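Local coordinates for protein peptidoglycan glycosyltransferase (PDB 4OVD) that belongs to the penicillin-binding proteins, joining a dimerisation domain to a transpeptidase domain in one chain, at residues Thr150-Pro155 against Gly176-Tyr181; Gly60-Tyr63 against Val69-Met72. All coordinates share one frame; numbering follows the deposited sequence.

Interaction 1. Residues Thr150-Pro155 against Gly176-Tyr181; sequences TKRVYP and GLEYYY
With CG of R152 lying anti to its carbonyl carbon (chi1 -79°) and the chain bent again at chi2 and chi3, the guanidinium turns toward helix 176-180 from strand 151-153 and meets the carboxylate of E178, whose own chain bends at chi2 (-79°) as it reaches out from the helix. The result is a buried, side-on bidentate salt bridge within the dimerisation domain of this penicillin-binding protein, linking an outermost strand of a mixed sheet to a short helix. The two side chains span most of the separation between the backbones, the CA atoms of R152 and E178 lying 10.3 Å apart. NE of R152 donates to OE2 of E178 over 2.7 Å, using the syn lone pair of that oxygen and lying close to the guanidinium plane. NH1 of R152 reaches OE1 of E178 at 3.0 Å, again on the syn side but tilted out of both flat groups. A weak third bond, from NH1 of R152 to OE2 of E178, spans 3.2 Å. The guanidinium and carboxylate planes are twisted 48° apart, so the pair is gripped through two nitrogens without being coplanar.

Both groups have further partners: OE1 of E178 also forms a salt bridge with NE of R59, and NH2 of R152 donates to the backbone O of G60; two arginines thus share one carboxylate, an arrangement that would be expected to favour its ionised form. I62 and L185 pack against both members of the pair. Y154 approaches from the strand side with its ring nearly perpendicular to the carboxylate, and its OH comes to 3.6 Å from OE2 of E178.

Interaction 2. Residues Gly60-Tyr63 against Val69-Met72; sequences GTIY and VLAM
Y63 and V69 lie side by side and point the same way from a beta hairpin interrupted by a classic bulge, in the dimerisation domain. They form a non-hydrogen-bonded antiparallel pair, with CG2 of V69 3.9 Å from CE1 of Y63 in an oblique approach to the ring. T61 fills in beside them. With its OG1 beside the backbone N (chi1 -68°), CG2 is left anti to that N and rests 3.5 Å above one face of the Y63 ring, offset toward the rim. The T61 side chain also crosses that of V69 at about a right angle, the methyls CG2 of T61 and CG1 of V69 meeting at 4.1 Å.

I62 and A71 occupy the other face as a hydrogen-bonded pair, their CB atoms 4.2 Å apart. L70 adds a looser contact to I62, and L164 of helix 161-164 covers both I62 and L70, while the side chain of R152 packs on A71.

At the bulge, L70 and A71 both stand against I62, and the register slips by one residue before Y63 meets V69. Both bulge amides converge on a single acceptor, O of I62, with L70 N at 2.8 Å and nearly in line with the carbonyl bond, whereas A71 N makes a weak bond of 3.3 Å. The return bond is straighter, at 170°, and runs 3.0 Å from I62 N to A71 O, an oxygen that CA of T61 also approaches to 3.4 Å.

Overall arrangement
Both segments of interaction 2 precede those of interaction 1 in the sequence, and the centres of the two contacts lie about 8 Å apart. They meet in one mixed sheet, where strand 69-74 runs between strands 62-63 and 151-153. The hairpin of interaction 2 is thus extended by the strand of interaction 1 through a probable backbone bond from V153 N to M72 O, and P155 packs with its CD against O of L70 just beyond that strand. Interaction 1 then carries the connection out of the sheet to helix 176-180. Together they join the sheet edge and this helix within the region matched by the dimerisation-domain family.

Interaction 1. Residues Thr150-Pro155 against Gly176-Tyr181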
loop_
_atom_site.group_PDB
_atom_site.type_symbol
_atom_site.label_atom_id
_atom_site.label_comp_id
_atom_site.label_asym_id
_atom_site.label_seq_id
_atom_site.Cartn_x
_atom_site.Cartn_y
_atom_site.Cartn_z
ATOM N N THR A 150 0.311 22.433 27.566
ATOM C CA THR A 150 1.050 21.187 27.378
ATOM C C THR A 150 1.492 21.180 25.932
ATOM O O THR A 150 0.857 21.779 25.082
ATOM C CB THR A 150 0.188 19.900 27.585
ATOM O OG1 THR A 150 -0.796 19.800 26.559
ATOM C CG2 THR A 150 -0.529 19.874 28.957
ATOM N N LYS A 151 2.576 20.512 25.621
ATOM C CA LYS A 151 2.929 20.376 24.206
ATOM C C LYS A 151 3.501 19.024 23.990
ATOM O O LYS A 151 4.033 18.428 24.927
ATOM C CB LYS A 151 3.946 21.421 23.772
ATOM C CG LYS A 151 5.287 21.414 24.494
ATOM C CD LYS A 151 6.331 22.018 23.558
ATOM C CE LYS A 151 7.720 22.162 24.161
ATOM N NZ LYS A 151 7.688 23.084 25.332
ATOM N N ARG A 152 3.380 18.523 22.770
ATOM C CA ARG A 152 4.002 17.297 22.396
ATOM C C ARG A 152 5.432 17.549 22.052
ATOM O O ARG A 152 5.780 18.579 21.485
ATOM C CB ARG A 152 3.435 16.723 21.096
ATOM C CG ARG A 152 2.140 16.005 21.206
ATOM C CD ARG A 152 2.266 14.805 22.091
ATOM N NE ARG A 152 1.370 13.786 21.626
ATOM C CZ ARG A 152 0.987 12.747 22.333
ATOM N NH1 ARG A 152 0.164 11.877 21.776
ATOM N NH2 ARG A 152 1.361 12.610 23.609
ATOM N N VAL A 153 6.234 16.548 22.332
ATOM C CA VAL A 153 7.612 16.557 22.003
ATOM C C VAL A 153 7.791 15.263 21.207
ATOM O O VAL A 153 7.238 14.209 21.612
ATOM C CB VAL A 153 8.502 16.475 23.248
ATOM C CG1 VAL A 153 9.960 16.530 22.826
ATOM C CG2 VAL A 153 8.194 17.606 24.223
ATOM N N TYR A 154 8.471 15.406 20.079
ATOM C CA TYR A 154 8.774 14.341 19.145
ATOM C C TYR A 154 10.254 14.164 19.158
ATOM O O TYR A 154 10.994 14.918 18.561
ATOM C CB TYR A 154 8.325 14.694 17.747
ATOM C CG TYR A 154 6.881 14.982 17.665
ATOM C CD1 TYR A 154 5.969 13.969 17.624
ATOM C CD2 TYR A 154 6.431 16.262 17.635
ATOM C CE1 TYR A 154 4.639 14.232 17.567
ATOM C CE2 TYR A 154 5.109 16.532 17.569
ATOM C CZ TYR A 154 4.227 15.507 17.533
ATOM O OH TYR A 154 2.912 15.767 17.470
ATOM N N PRO A 155 10.662 13.084 19.950
ATOM C CA PRO A 155 12.109 12.963 20.082
ATOM C C PRO A 155 12.911 12.652 18.846
ATOM O O PRO A 155 14.100 12.917 18.872
ATOM C CB PRO A 155 12.272 11.779 21.018
ATOM C CG PRO A 155 11.094 11.818 21.862
ATOM C CD PRO A 155 10.052 12.002 20.865
ATOM N N GLY A 176 -2.722 12.786 10.852
ATOM C CA GLY A 176 -2.146 11.504 11.216
ATOM C C GLY A 176 -2.862 10.776 12.326
ATOM O O GLY A 176 -4.087 10.851 12.470
ATOM N N LEU A 177 -2.096 10.047 13.098
ATOM C CA LEU A 177 -2.619 9.221 14.220
ATOM C C LEU A 177 -3.070 10.079 15.427
ATOM O O LEU A 177 -4.064 9.739 16.119
ATOM C CB LEU A 177 -1.606 8.162 14.626
ATOM C CG LEU A 177 -1.304 7.062 13.611
ATOM C CD1 LEU A 177 -0.318 6.102 14.218
ATOM C CD2 LEU A 177 -2.565 6.315 13.275
ATOM N N GLU A 178 -2.440 11.233 15.582
ATOM C CA GLU A 178 -2.851 12.182 16.624
ATOM C C GLU A 178 -4.314 12.531 16.437
ATOM O O GLU A 178 -5.060 12.642 17.409
ATOM C CB GLU A 178 -1.969 13.409 16.574
ATOM C CG GLU A 178 -0.558 13.164 17.031
ATOM C CD GLU A 178 -0.337 13.116 18.560
ATOM O OE1 GLU A 178 -1.283 12.915 19.336
ATOM O OE2 GLU A 178 0.831 13.307 18.990
ATOM N N TYR A 179 -4.719 12.696 15.171
ATOM C CA TYR A 179 -6.090 12.983 14.825
ATOM C C TYR A 179 -6.946 11.725 14.856
ATOM O O TYR A 179 -8.025 11.683 15.450
ATOM C CB TYR A 179 -6.240 13.648 13.419
ATOM C CG TYR A 179 -7.702 13.828 13.011
ATOM C CD1 TYR A 179 -8.491 14.839 13.566
ATOM C CD2 TYR A 179 -8.293 12.968 12.153
ATOM C CE1 TYR A 179 -9.849 14.979 13.243
ATOM C CE2 TYR A 179 -9.628 13.083 11.816
ATOM C CZ TYR A 179 -10.399 14.093 12.365
ATOM O OH TYR A 179 -11.714 14.204 11.966
ATOM N N TYR A 180 -6.475 10.691 14.211
ATOM C CA TYR A 180 -7.281 9.454 14.085
ATOM C C TYR A 180 -7.680 8.898 15.463
ATOM O O TYR A 180 -8.837 8.520 15.672
ATOM C CB TYR A 180 -6.555 8.384 13.260
ATOM C CG TYR A 180 -7.444 7.289 12.827
ATOM C CD1 TYR A 180 -8.183 7.444 11.700
ATOM C CD2 TYR A 180 -7.597 6.138 13.563
ATOM C CE1 TYR A 180 -9.055 6.510 11.265
ATOM C CE2 TYR A 180 -8.499 5.175 13.154
ATOM C CZ TYR A 180 -9.200 5.381 11.984
ATOM O OH TYR A 180 -10.089 4.537 11.461
ATOM N N TYR A 181 -6.757 8.909 16.391
ATOM C CA TYR A 181 -7.009 8.398 17.730
ATOM C C TYR A 181 -7.069 9.535 18.780
ATOM O O TYR A 181 -6.709 9.356 19.964
ATOM C CB TYR A 181 -5.916 7.392 18.129
ATOM C CG TYR A 181 -5.959 6.081 17.334
ATOM C CD1 TYR A 181 -6.997 5.175 17.536
ATOM C CD2 TYR A 181 -4.971 5.760 16.389
ATOM C CE1 TYR A 181 -7.036 3.969 16.851
ATOM C CE2 TYR A 181 -4.991 4.542 15.708
ATOM C CZ TYR A 181 -6.053 3.663 15.927
ATOM O OH TYR A 181 -6.126 2.436 15.304
#

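Interaction 2. Residues Gly60-Tyr63 against Val69-Met72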
loop_
_atom_site.group_PDB
_atom_site.type_symbol
_atom_site.label_atom_id
_atom_site.label_comp_id
_atom_site.label_asym_id
_atom_site.label_seq_id
_atom_site.Cartn_x
_atom_site.Cartn_y
_atom_site.Cartn_z
ATOM N N GLY A 60 -2.074 10.965 25.765
ATOM C CA GLY A 60 -1.451 9.649 25.805
ATOM C C GLY A 60 -0.150 9.639 25.008
ATOM O O GLY A 60 0.028 10.381 24.056
ATOM N N THR A 61 0.747 8.753 25.409
ATOM C CA THR A 61 2.045 8.618 24.827
ATOM C C THR A 61 1.914 7.649 23.628
ATOM O O THR A 61 1.057 6.758 23.622
ATOM C CB THR A 61 3.019 8.105 25.907
ATOM O OG1 THR A 61 3.203 9.125 26.888
ATOM C CG2 THR A 61 4.405 7.730 25.325
ATOM N N ILE A 62 2.727 7.875 22.605
ATOM C CA ILE A 62 2.745 7.025 21.415
ATOM C C ILE A 62 4.110 6.347 21.392
ATOM O O ILE A 62 5.125 7.036 21.357
ATOM C CB ILE A 62 2.492 7.802 20.091
ATOM C CG1 ILE A 62 1.131 8.517 20.177
ATOM C CG2 ILE A 62 2.582 6.821 18.917
ATOM C CD1 ILE A 62 0.679 9.336 19.000
ATOM N N TYR A 63 4.106 5.008 21.504
ATOM C CA TYR A 63 5.295 4.192 21.460
ATOM C C TYR A 63 5.437 3.482 20.124
ATOM O O TYR A 63 4.447 3.161 19.493
ATOM C CB TYR A 63 5.187 3.082 22.506
ATOM C CG TYR A 63 5.098 3.569 23.934
ATOM C CD1 TYR A 63 6.233 3.911 24.668
ATOM C CD2 TYR A 63 3.876 3.664 24.556
ATOM C CE1 TYR A 63 6.127 4.365 25.984
ATOM C CE2 TYR A 63 3.750 4.123 25.843
ATOM C CZ TYR A 63 4.871 4.437 26.578
ATOM O OH TYR A 63 4.656 4.864 27.898
ATOM N N VAL A 69 9.775 6.105 22.524
ATOM C CA VAL A 69 8.756 7.137 22.668
ATOM C C VAL A 69 8.817 7.956 21.389
ATOM O O VAL A 69 9.904 8.437 20.995
ATOM C CB VAL A 69 8.948 8.016 23.944
ATOM C CG1 VAL A 69 7.970 9.191 23.983
ATOM C CG2 VAL A 69 8.788 7.163 25.203
ATOM N N LEU A 70 7.666 8.069 20.715
ATOM C CA LEU A 70 7.635 8.802 19.475
ATOM C C LEU A 70 7.037 10.131 19.779
ATOM O O LEU A 70 7.490 11.135 19.273
ATOM C CB LEU A 70 6.845 8.050 18.413
ATOM C CG LEU A 70 7.318 6.655 18.046
ATOM C CD1 LEU A 70 6.457 6.086 16.932
ATOM C CD2 LEU A 70 8.793 6.637 17.644
ATOM N N ALA A 71 6.030 10.139 20.654
ATOM C CA ALA A 71 5.393 11.366 21.065
ATOM C C ALA A 71 4.944 11.311 22.518
ATOM O O ALA A 71 4.361 10.334 22.985
ATOM C CB ALA A 71 4.211 11.655 20.172
HETATM N N MSE A 72 5.144 12.410 23.217
HETATM C CA MSE A 72 4.782 12.492 24.627
HETATM C C MSE A 72 4.479 13.913 24.916
HETATM O O MSE A 72 5.058 14.805 24.282
HETATM C CB MSE A 72 5.949 12.102 25.497
HETATM C CG MSE A 72 7.258 12.635 24.887
HETATM SE SE MSE A 72 8.413 13.460 26.252
HETATM C CE MSE A 72 10.114 12.848 25.443
#